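Local coordinates for HhaI Restriction Endonuclease (Haemophilus parahaemolyticus, PDB 6UKF), which is a restriction endonuclease that binds its cognate DNA and presumably hydrolyses the phosphodiester backbone there, at residues Ile60-Arg63 with Phe68-Ser71; Val126-Thr131 with Arg249-Ala254; Gln174-Asp177 with Ser182-Met185. All coordinates share one frame; numbering follows the deposited sequence. Where two conformers were deposited one is given.

Contact 1. Residues Ile60-Arg63 with Phe68-Ser71. With nucleotides of chain B.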
loop_
_atom_site.group_PDB
_atom_site.type_symbol
_atom_site.label_atom_id
_atom_site.label_comp_id
_atom_site.label_asym_id
_atom_site.label_seq_id
_atom_site.Cartn_x
_atom_site.Cartn_y
_atom_site.Cartn_z
ATOM N N ILE A 60 12.301 14.227 0.405
ATOM C CA ILE A 60 12.113 15.614 -0.007
ATOM C C ILE A 60 13.412 16.090 -0.649
ATOM O O ILE A 60 14.468 16.034 -0.003
ATOM C CB ILE A 60 11.727 16.504 1.185
ATOM C CG1 ILE A 60 10.455 15.979 1.863
ATOM C CG2 ILE A 60 11.556 17.943 0.727
ATOM C CD1 ILE A 60 9.244 15.901 0.960
ATOM N N PRO A 61 13.396 16.553 -1.900
ATOM C CA PRO A 61 14.633 17.069 -2.501
ATOM C C PRO A 61 15.055 18.370 -1.836
ATOM O O PRO A 61 14.249 19.288 -1.664
ATOM C CB PRO A 61 14.260 17.282 -3.974
ATOM C CG PRO A 61 12.782 17.434 -3.981
ATOM C CD PRO A 61 12.259 16.606 -2.839
ATOM N N ASN A 62 16.321 18.437 -1.445
ATOM C CA ASN A 62 16.925 19.655 -0.917
ATOM C C ASN A 62 17.837 20.194 -2.015
ATOM O O ASN A 62 18.964 19.721 -2.189
ATOM C CB ASN A 62 17.688 19.376 0.374
ATOM C CG ASN A 62 18.221 20.644 1.022
ATOM O OD1 ASN A 62 18.584 21.600 0.335
ATOM N ND2 ASN A 62 18.264 20.659 2.349
ATOM N N ARG A 63 17.336 21.176 -2.762
ATOM C CA ARG A 63 18.042 21.689 -3.929
ATOM C C ARG A 63 19.185 22.622 -3.563
ATOM O O ARG A 63 20.030 22.908 -4.418
ATOM C CB ARG A 63 17.044 22.382 -4.858
ATOM C CG ARG A 63 15.912 21.455 -5.271
ATOM C CD ARG A 63 14.845 22.128 -6.111
ATOM N NE ARG A 63 13.675 21.259 -6.225
ATOM C CZ ARG A 63 13.569 20.249 -7.083
ATOM N NH1 ARG A 63 14.559 19.973 -7.922
ATOM N NH2 ARG A 63 12.467 19.512 -7.101
ATOM N N PHE A 68 18.765 14.360 -0.650
ATOM C CA PHE A 68 17.391 14.040 -0.299
ATOM C C PHE A 68 17.262 13.917 1.209
ATOM O O PHE A 68 18.096 13.280 1.862
ATOM C CB PHE A 68 16.947 12.760 -1.001
ATOM C CG PHE A 68 16.726 12.954 -2.458
ATOM C CD1 PHE A 68 15.503 13.396 -2.925
ATOM C CD2 PHE A 68 17.755 12.753 -3.359
ATOM C CE1 PHE A 68 15.300 13.609 -4.265
ATOM C CE2 PHE A 68 17.558 12.962 -4.705
ATOM C CZ PHE A 68 16.327 13.391 -5.159
ATOM N N ASP A 69 16.232 14.552 1.755
ATOM C CA ASP A 69 15.938 14.489 3.175
ATOM C C ASP A 69 14.801 13.507 3.417
ATOM O O ASP A 69 13.803 13.497 2.692
ATOM C CB ASP A 69 15.545 15.862 3.723
ATOM C CG ASP A 69 16.667 16.888 3.614
ATOM O OD1 ASP A 69 16.368 18.019 3.431
ATOM O OD2 ASP A 69 17.938 16.494 3.703
ATOM N N TYR A 70 14.969 12.680 4.439
ATOM C CA TYR A 70 13.913 11.775 4.860
ATOM C C TYR A 70 12.803 12.587 5.511
ATOM O O TYR A 70 13.060 13.386 6.414
ATOM C CB TYR A 70 14.498 10.791 5.865
ATOM C CG TYR A 70 13.705 9.524 6.059
ATOM C CD1 TYR A 70 13.722 8.520 5.101
ATOM C CD2 TYR A 70 12.967 9.314 7.216
ATOM C CE1 TYR A 70 13.014 7.352 5.282
ATOM C CE2 TYR A 70 12.257 8.146 7.406
ATOM C CZ TYR A 70 12.284 7.169 6.434
ATOM O OH TYR A 70 11.587 5.997 6.602
ATOM N N SER A 71 11.572 12.404 5.049
ATOM C CA SER A 71 10.477 13.199 5.586
ATOM C C SER A 71 10.339 12.931 7.081
ATOM O O SER A 71 10.235 11.766 7.490
ATOM C CB SER A 71 9.153 12.868 4.906
ATOM O OG SER A 71 8.095 13.542 5.573
ATOM P P DG B 6 4.761 13.487 3.505
ATOM O OP1 DG B 6 6.103 13.764 4.056
ATOM O OP2 DG B 6 4.514 13.647 2.054
ATOM O "O5'" DG B 6 4.339 12.011 3.922
ATOM C "C5'" DG B 6 4.387 11.638 5.285
ATOM C "C4'" DG B 6 3.872 10.231 5.469
ATOM O "O4'" DG B 6 2.440 10.201 5.217
ATOM C "C3'" DG B 6 4.486 9.180 4.537
ATOM O "O3'" DG B 6 4.767 8.021 5.298
ATOM C "C2'" DG B 6 3.411 8.960 3.477
ATOM C "C1'" DG B 6 2.139 9.172 4.283
ATOM N N9 DG B 6 0.973 9.588 3.520
ATOM C C8 DG B 6 0.911 10.539 2.532
ATOM N N7 DG B 6 -0.291 10.706 2.049
ATOM C C5 DG B 6 -1.078 9.812 2.772
ATOM C C6 DG B 6 -2.467 9.536 2.694
ATOM O O6 DG B 6 -3.312 10.047 1.949
ATOM N N1 DG B 6 -2.850 8.555 3.605
ATOM C C2 DG B 6 -2.003 7.924 4.482
ATOM N N2 DG B 6 -2.553 7.004 5.286
ATOM N N3 DG B 6 -0.705 8.173 4.565
ATOM C C4 DG B 6 -0.314 9.124 3.683
#
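Ile60 and Asp69 face each other as an antiparallel hydrogen-bonded pair. Ile60 N gives its hydrogen to Asp69 O at 2.8 Å, and Asp69 N returns a bond to Ile60 O at 2.9 Å. One residue on, Pro61 pairs with Phe68 in the non-hydrogen-bonded position, where no backbone N-H is needed for pairing with strand 67-70. The Phe68 ring leans back across the strand, so that its CE1 rests 3.8 Å from Pro61 CB; beyond, the ring packs among Phe93, Tyr154 and Met89. Asn62 follows on the same side of the ladder as Asp69. With CG anti to its backbone N (chi1 -175°), its amide is turned almost square to the carboxylate (planes 84° apart), and ND2 comes alongside to Asp69 OD1 in a long, weak hydrogen bond of 3.4 Å. The stronger bond is at the amide oxygen, where OD1 accepts from Glu65 N in the connecting turn. Past the second strand, Ser71 OG donates to OP1 of DG6 of chain B over a short 2.5 Å and also bonds Lys73 N. This is the turn-proximal end of a beta hairpin, strands 51-62 and 67-70, whose second strand, an outermost strand of the sheet, runs on to a serine that binds a DNA phosphate.

Contact 2. Residues Val126-Thr131 with Arg249-Ala254. With EDO (1,2-ethanediol), chain J.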
loop_
_atom_site.group_PDB
_atom_site.type_symbol
_atom_site.label_atom_id
_atom_site.label_comp_id
_atom_site.label_asym_id
_atom_site.label_seq_id
_atom_site.Cartn_x
_atom_site.Cartn_y
_atom_site.Cartn_z
ATOM N N VAL A 126 5.373 -8.314 11.076
ATOM C CA VAL A 126 4.975 -9.190 9.983
ATOM C C VAL A 126 6.053 -10.256 9.853
ATOM O O VAL A 126 7.184 -9.965 9.453
ATOM C CB VAL A 126 4.796 -8.414 8.673
ATOM C CG1 VAL A 126 4.595 -9.381 7.505
ATOM C CG2 VAL A 126 3.624 -7.461 8.785
ATOM N N LYS A 127 5.702 -11.494 10.201
ATOM C CA LYS A 127 6.647 -12.599 10.191
ATOM C C LYS A 127 6.520 -13.482 8.960
ATOM O O LYS A 127 7.475 -14.190 8.625
ATOM C CB LYS A 127 6.453 -13.479 11.434
ATOM C CG LYS A 127 6.957 -12.890 12.748
ATOM C CD LYS A 127 6.839 -13.923 13.861
ATOM C CE LYS A 127 6.946 -13.307 15.249
ATOM N NZ LYS A 127 8.350 -12.981 15.629
ATOM N N PHE A 128 5.367 -13.464 8.294
ATOM C CA PHE A 128 5.125 -14.311 7.139
ATOM C C PHE A 128 4.354 -13.529 6.090
ATOM O O PHE A 128 3.632 -12.578 6.401
ATOM C CB PHE A 128 4.317 -15.562 7.512
ATOM C CG PHE A 128 5.100 -16.563 8.306
ATOM C CD1 PHE A 128 5.230 -16.431 9.677
ATOM C CD2 PHE A 128 5.722 -17.628 7.678
ATOM C CE1 PHE A 128 5.964 -17.345 10.409
ATOM C CE2 PHE A 128 6.457 -18.545 8.406
ATOM C CZ PHE A 128 6.579 -18.401 9.772
ATOM N N PHE A 129 4.538 -13.941 4.843
ATOM C CA PHE A 129 3.743 -13.490 3.715
ATOM C C PHE A 129 2.955 -14.675 3.174
ATOM O O PHE A 129 3.386 -15.828 3.276
ATOM C CB PHE A 129 4.640 -12.946 2.596
ATOM C CG PHE A 129 5.055 -11.507 2.779
ATOM C CD1 PHE A 129 5.823 -11.116 3.864
ATOM C CD2 PHE A 129 4.690 -10.547 1.847
ATOM C CE1 PHE A 129 6.203 -9.794 4.022
ATOM C CE2 PHE A 129 5.072 -9.228 2.001
ATOM C CZ PHE A 129 5.828 -8.852 3.089
ATOM N N ILE A 130 1.794 -14.381 2.598
ATOM C CA ILE A 130 1.012 -15.367 1.864
ATOM C C ILE A 130 0.708 -14.799 0.485
ATOM O O ILE A 130 0.357 -13.621 0.349
ATOM C CB ILE A 130 -0.273 -15.784 2.609
ATOM C CG1 ILE A 130 -1.018 -16.869 1.822
ATOM C CG2 ILE A 130 -1.170 -14.582 2.881
ATOM C CD1 ILE A 130 -2.100 -17.563 2.619
ATOM N N THR A 131 0.883 -15.626 -0.537
ATOM C CA THR A 131 0.559 -15.259 -1.904
ATOM C C THR A 131 0.018 -16.508 -2.588
ATOM O O THR A 131 -0.218 -17.536 -1.946
ATOM C CB THR A 131 1.777 -14.626 -2.597
ATOM O OG1 THR A 131 1.396 -14.137 -3.888
ATOM C CG2 THR A 131 2.910 -15.629 -2.757
ATOM N N ARG A 249 6.902 -23.811 4.608
ATOM C CA ARG A 249 5.598 -24.201 5.128
ATOM C C ARG A 249 5.739 -24.805 6.520
ATOM O O ARG A 249 4.919 -24.542 7.405
ATOM C CB ARG A 249 4.902 -25.163 4.164
ATOM C CG ARG A 249 3.456 -25.490 4.545
ATOM C CD ARG A 249 2.549 -24.255 4.564
ATOM N NE ARG A 249 2.070 -23.860 3.239
ATOM C CZ ARG A 249 0.800 -23.915 2.837
ATOM N NH1 ARG A 249 -0.160 -24.347 3.647
ATOM N NH2 ARG A 249 0.484 -23.525 1.612
ATOM N N LYS A 250 6.787 -25.601 6.741
ATOM C CA LYS A 250 7.013 -26.152 8.072
ATOM C C LYS A 250 7.357 -25.058 9.073
ATOM O O LYS A 250 6.941 -25.124 10.233
ATOM C CB LYS A 250 8.092 -27.225 8.015
ATOM C CG LYS A 250 7.557 -28.500 7.414
ATOM C CD LYS A 250 8.556 -29.627 7.441
ATOM C CE LYS A 250 7.851 -30.955 7.254
ATOM N NZ LYS A 250 8.818 -32.077 7.284
ATOM N N ALA A 251 8.096 -24.033 8.643
ATOM C CA ALA A 251 8.376 -22.913 9.535
ATOM C C ALA A 251 7.086 -22.233 9.972
ATOM O O ALA A 251 6.939 -21.855 11.140
ATOM C CB ALA A 251 9.296 -21.907 8.846
ATOM N N PHE A 252 6.144 -22.057 9.045
ATOM C CA PHE A 252 4.859 -21.467 9.402
ATOM C C PHE A 252 4.101 -22.360 10.373
ATOM O O PHE A 252 3.533 -21.883 11.362
ATOM C CB PHE A 252 4.027 -21.244 8.142
ATOM C CG PHE A 252 2.684 -20.629 8.407
ATOM C CD1 PHE A 252 2.586 -19.311 8.819
ATOM C CD2 PHE A 252 1.521 -21.363 8.246
ATOM C CE1 PHE A 252 1.356 -18.735 9.063
ATOM C CE2 PHE A 252 0.285 -20.792 8.495
ATOM C CZ PHE A 252 0.204 -19.476 8.899
ATOM N N GLU A 253 4.079 -23.662 10.098
ATOM C CA GLU A 253 3.384 -24.596 10.971
ATOM C C GLU A 253 4.009 -24.637 12.354
ATOM O O GLU A 253 3.301 -24.852 13.345
ATOM C CB GLU A 253 3.347 -25.968 10.305
ATOM C CG GLU A 253 2.408 -25.958 9.111
ATOM C CD GLU A 253 2.409 -27.238 8.313
ATOM O OE1 GLU A 253 3.133 -28.184 8.684
ATOM O OE2 GLU A 253 1.673 -27.289 7.305
ATOM N N ALA A 254 5.319 -24.417 12.451
ATOM C CA ALA A 254 5.943 -24.295 13.762
ATOM C C ALA A 254 5.506 -23.007 14.448
ATOM O O ALA A 254 5.124 -23.017 15.623
ATOM C CB ALA A 254 7.465 -24.338 13.626
HETATM C C1 EDO J . 3.297 -30.894 6.601
HETATM O O1 EDO J . 4.413 -30.002 6.712
HETATM C C2 EDO J . 2.001 -30.101 6.713
HETATM O O2 EDO J . 0.887 -30.972 6.493
#
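Phe128 and Phe252 bring strand 126-132 and helix 242-255 together, their CA atoms 7.5 Å apart and the closest pair of CA atoms between the two segments. The gap is bridged by side chains, and no hydrogen bond crosses it. Phe128 has CG anti to its carbonyl carbon (chi1 -72°), and its ring reaches the helix wall with CE2 3.5 Å from Phe252 CA and CZ 3.7 Å from Ala251 O. Phe252 answers with an edge-to-face stack: its edge is turned to the Phe128 face, the planes stand at 76° and the centroids are 5.1 Å apart. The atom doing the work is Phe252 CD1, which sits 3.7 Å above the Phe128 plane, over the ring centre. This is a helix packed against a mixed beta sheet, in which strand 126-132 lies between strand 43-47, parallel to it, and the antiparallel strand 136-140. Phe128 also meets the ring of Phe43 and touches Pro140 on those two neighbours, while Phe252 stacks edge-to-face with Tyr18 and reaches Leu14 of helix 3-18, so the pair joins two helices and the sheet. Ala251 adds a lighter touch, its CB 4.4 Å from Phe128 CE2. On the side turned away from the strand, Glu253 OE2 bonds Tyr18 OH of helix 3-18; a 1,2-ethanediol, probably a crystallisation additive, is modelled beside this glutamate, but its placement is doubtful.

Contact 3. Residues Gln174-Asp177 with Ser182-Met185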
loop_
_atom_site.group_PDB
_atom_site.type_symbol
_atom_site.label_atom_id
_atom_site.label_comp_id
_atom_site.label_asym_id
_atom_site.label_seq_id
_atom_site.Cartn_x
_atom_site.Cartn_y
_atom_site.Cartn_z
ATOM N N GLN A 174 -22.839 23.496 -4.493
ATOM C CA GLN A 174 -22.645 24.536 -5.499
ATOM C C GLN A 174 -21.890 24.002 -6.711
ATOM O O GLN A 174 -22.162 24.416 -7.844
ATOM C CB GLN A 174 -21.948 25.744 -4.868
ATOM C CG GLN A 174 -22.858 26.506 -3.910
ATOM C CD GLN A 174 -22.162 27.631 -3.171
ATOM O OE1 GLN A 174 -21.133 28.140 -3.610
ATOM N NE2 GLN A 174 -22.729 28.026 -2.039
ATOM N N ALA A 175 -20.958 23.068 -6.500
ATOM C CA ALA A 175 -20.287 22.431 -7.631
ATOM C C ALA A 175 -21.271 21.613 -8.463
ATOM O O ALA A 175 -21.219 21.638 -9.699
ATOM C CB ALA A 175 -19.130 21.557 -7.143
ATOM N N LEU A 176 -22.175 20.881 -7.805
ATOM C CA LEU A 176 -23.198 20.138 -8.536
ATOM C C LEU A 176 -24.074 21.082 -9.344
ATOM O O LEU A 176 -24.390 20.817 -10.511
ATOM C CB LEU A 176 -24.058 19.344 -7.551
ATOM C CG LEU A 176 -23.397 18.143 -6.879
ATOM C CD1 LEU A 176 -24.210 17.704 -5.674
ATOM C CD2 LEU A 176 -23.236 16.994 -7.863
ATOM N N ASP A 177 -24.484 22.190 -8.729
ATOM C CA ASP A 177 -25.288 23.185 -9.425
ATOM C C ASP A 177 -24.564 23.701 -10.662
ATOM O O ASP A 177 -25.147 23.786 -11.749
ATOM C CB ASP A 177 -25.585 24.321 -8.451
ATOM C CG ASP A 177 -26.553 25.327 -9.004
ATOM O OD1 ASP A 177 -27.120 25.091 -10.019
ATOM O OD2 ASP A 177 -26.720 26.444 -8.309
ATOM N N SER A 182 -28.503 16.884 -11.732
ATOM C CA SER A 182 -29.705 16.804 -10.915
ATOM C C SER A 182 -29.434 15.902 -9.721
ATOM O O SER A 182 -28.876 14.810 -9.873
ATOM C CB SER A 182 -30.852 16.229 -11.742
ATOM O OG SER A 182 -30.933 16.867 -13.003
ATOM N N TYR A 183 -29.821 16.353 -8.532
ATOM C CA TYR A 183 -29.463 15.595 -7.345
ATOM C C TYR A 183 -30.349 15.970 -6.170
ATOM O O TYR A 183 -31.054 16.981 -6.180
ATOM C CB TYR A 183 -28.004 15.857 -6.958
ATOM C CG TYR A 183 -27.803 17.240 -6.374
ATOM C CD1 TYR A 183 -27.871 17.456 -5.002
ATOM C CD2 TYR A 183 -27.563 18.334 -7.195
ATOM C CE1 TYR A 183 -27.699 18.720 -4.468
ATOM C CE2 TYR A 183 -27.387 19.601 -6.667
ATOM C CZ TYR A 183 -27.456 19.787 -5.305
ATOM O OH TYR A 183 -27.283 21.046 -4.776
ATOM N N THR A 184 -30.274 15.125 -5.144
ATOM C CA THR A 184 -30.805 15.382 -3.819
ATOM C C THR A 184 -29.772 14.870 -2.828
ATOM O O THR A 184 -29.169 13.817 -3.052
ATOM C CB THR A 184 -32.113 14.613 -3.601
ATOM O OG1 THR A 184 -33.081 15.015 -4.578
ATOM C CG2 THR A 184 -32.667 14.856 -2.198
ATOM N N MET A 185 -29.557 15.610 -1.743
ATOM C CA MET A 185 -28.636 15.204 -0.688
ATOM C C MET A 185 -29.428 14.752 0.528
ATOM O O MET A 185 -30.382 15.423 0.939
ATOM C CB MET A 185 -27.730 16.354 -0.238
ATOM C CG MET A 185 -26.791 16.917 -1.286
ATOM S SD MET A 185 -25.508 15.772 -1.840
ATOM C CE MET A 185 -24.683 15.341 -0.307
#
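Leu176 sets a methyl squarely over the face of the Tyr183 ring. Its CD1 stands 3.5 Å from the ring centroid and only 4° off the ring normal, a CH-pi contact centred over the face, with the six ring carbons at nearly equal distances from the methyl. A second atom of the same side chain shares the work: Leu176 CB lies 3.5 Å from Tyr183 CE2, toward the hydroxyl half of the ring. One leucine thus touches the phenol at two places, through its beta carbon and through a branch end. The ring also passes near the helix backbone, with Tyr183 CE2 4.4 Å from Asp177 N, a loose approach. Met185, two residues further along, adds a marginal touch in the conformer modelled here, its SD 4.5 Å from Leu176 CD1.

The torsions explain the placing. Tyr183 CG sits between its backbone N and carbonyl carbon (chi1 72°), which swings the ring across to helix 169-179, whereas in Leu176 a chi2 of 164° extends CD1 over the ring. Further out, Leu190 of strand 189-191 touches Leu176, Tyr183 and Met185, and Ile201 reaches Leu176 from strand 199-202. Lys173, one turn before on the helix, lies against Tyr183 and Met185. The strand that follows Tyr183 is held by the pairing of Thr184 with His191 across the hairpin of 184-186 and 189-191, and just before Tyr183 the carbonyl of Ser182 accepts a bond from Ser192 OG. Helix and following hairpin are therefore joined without a hydrogen bond or charge pair between these two segments: the union rests on dispersion and on the weak attraction of a methyl for a pi face, which depends on close fit and on the ring staying where its torsion places it.

The three contacts lie far apart, with no touching atoms, and each holds different elements. Contact 1 is at the surface and is the one tied by backbone hydrogen bonds, as befits two neighbouring strands; it also has a direct bond to DNA. Contact 2 is buried and joins residues more than a hundred positions apart, relying on an edge-to-face pair of phenylalanines. Contact 3, partly buried, also does without hydrogen bonds but sets an aliphatic methyl on an aromatic face, and it lies across the chain's centre from contact 2. Like contact 1 it is local in sequence, yet it packs a helix against the lead-in to a hairpin and stays about 13 Å from the nucleic acid at the nearest atoms.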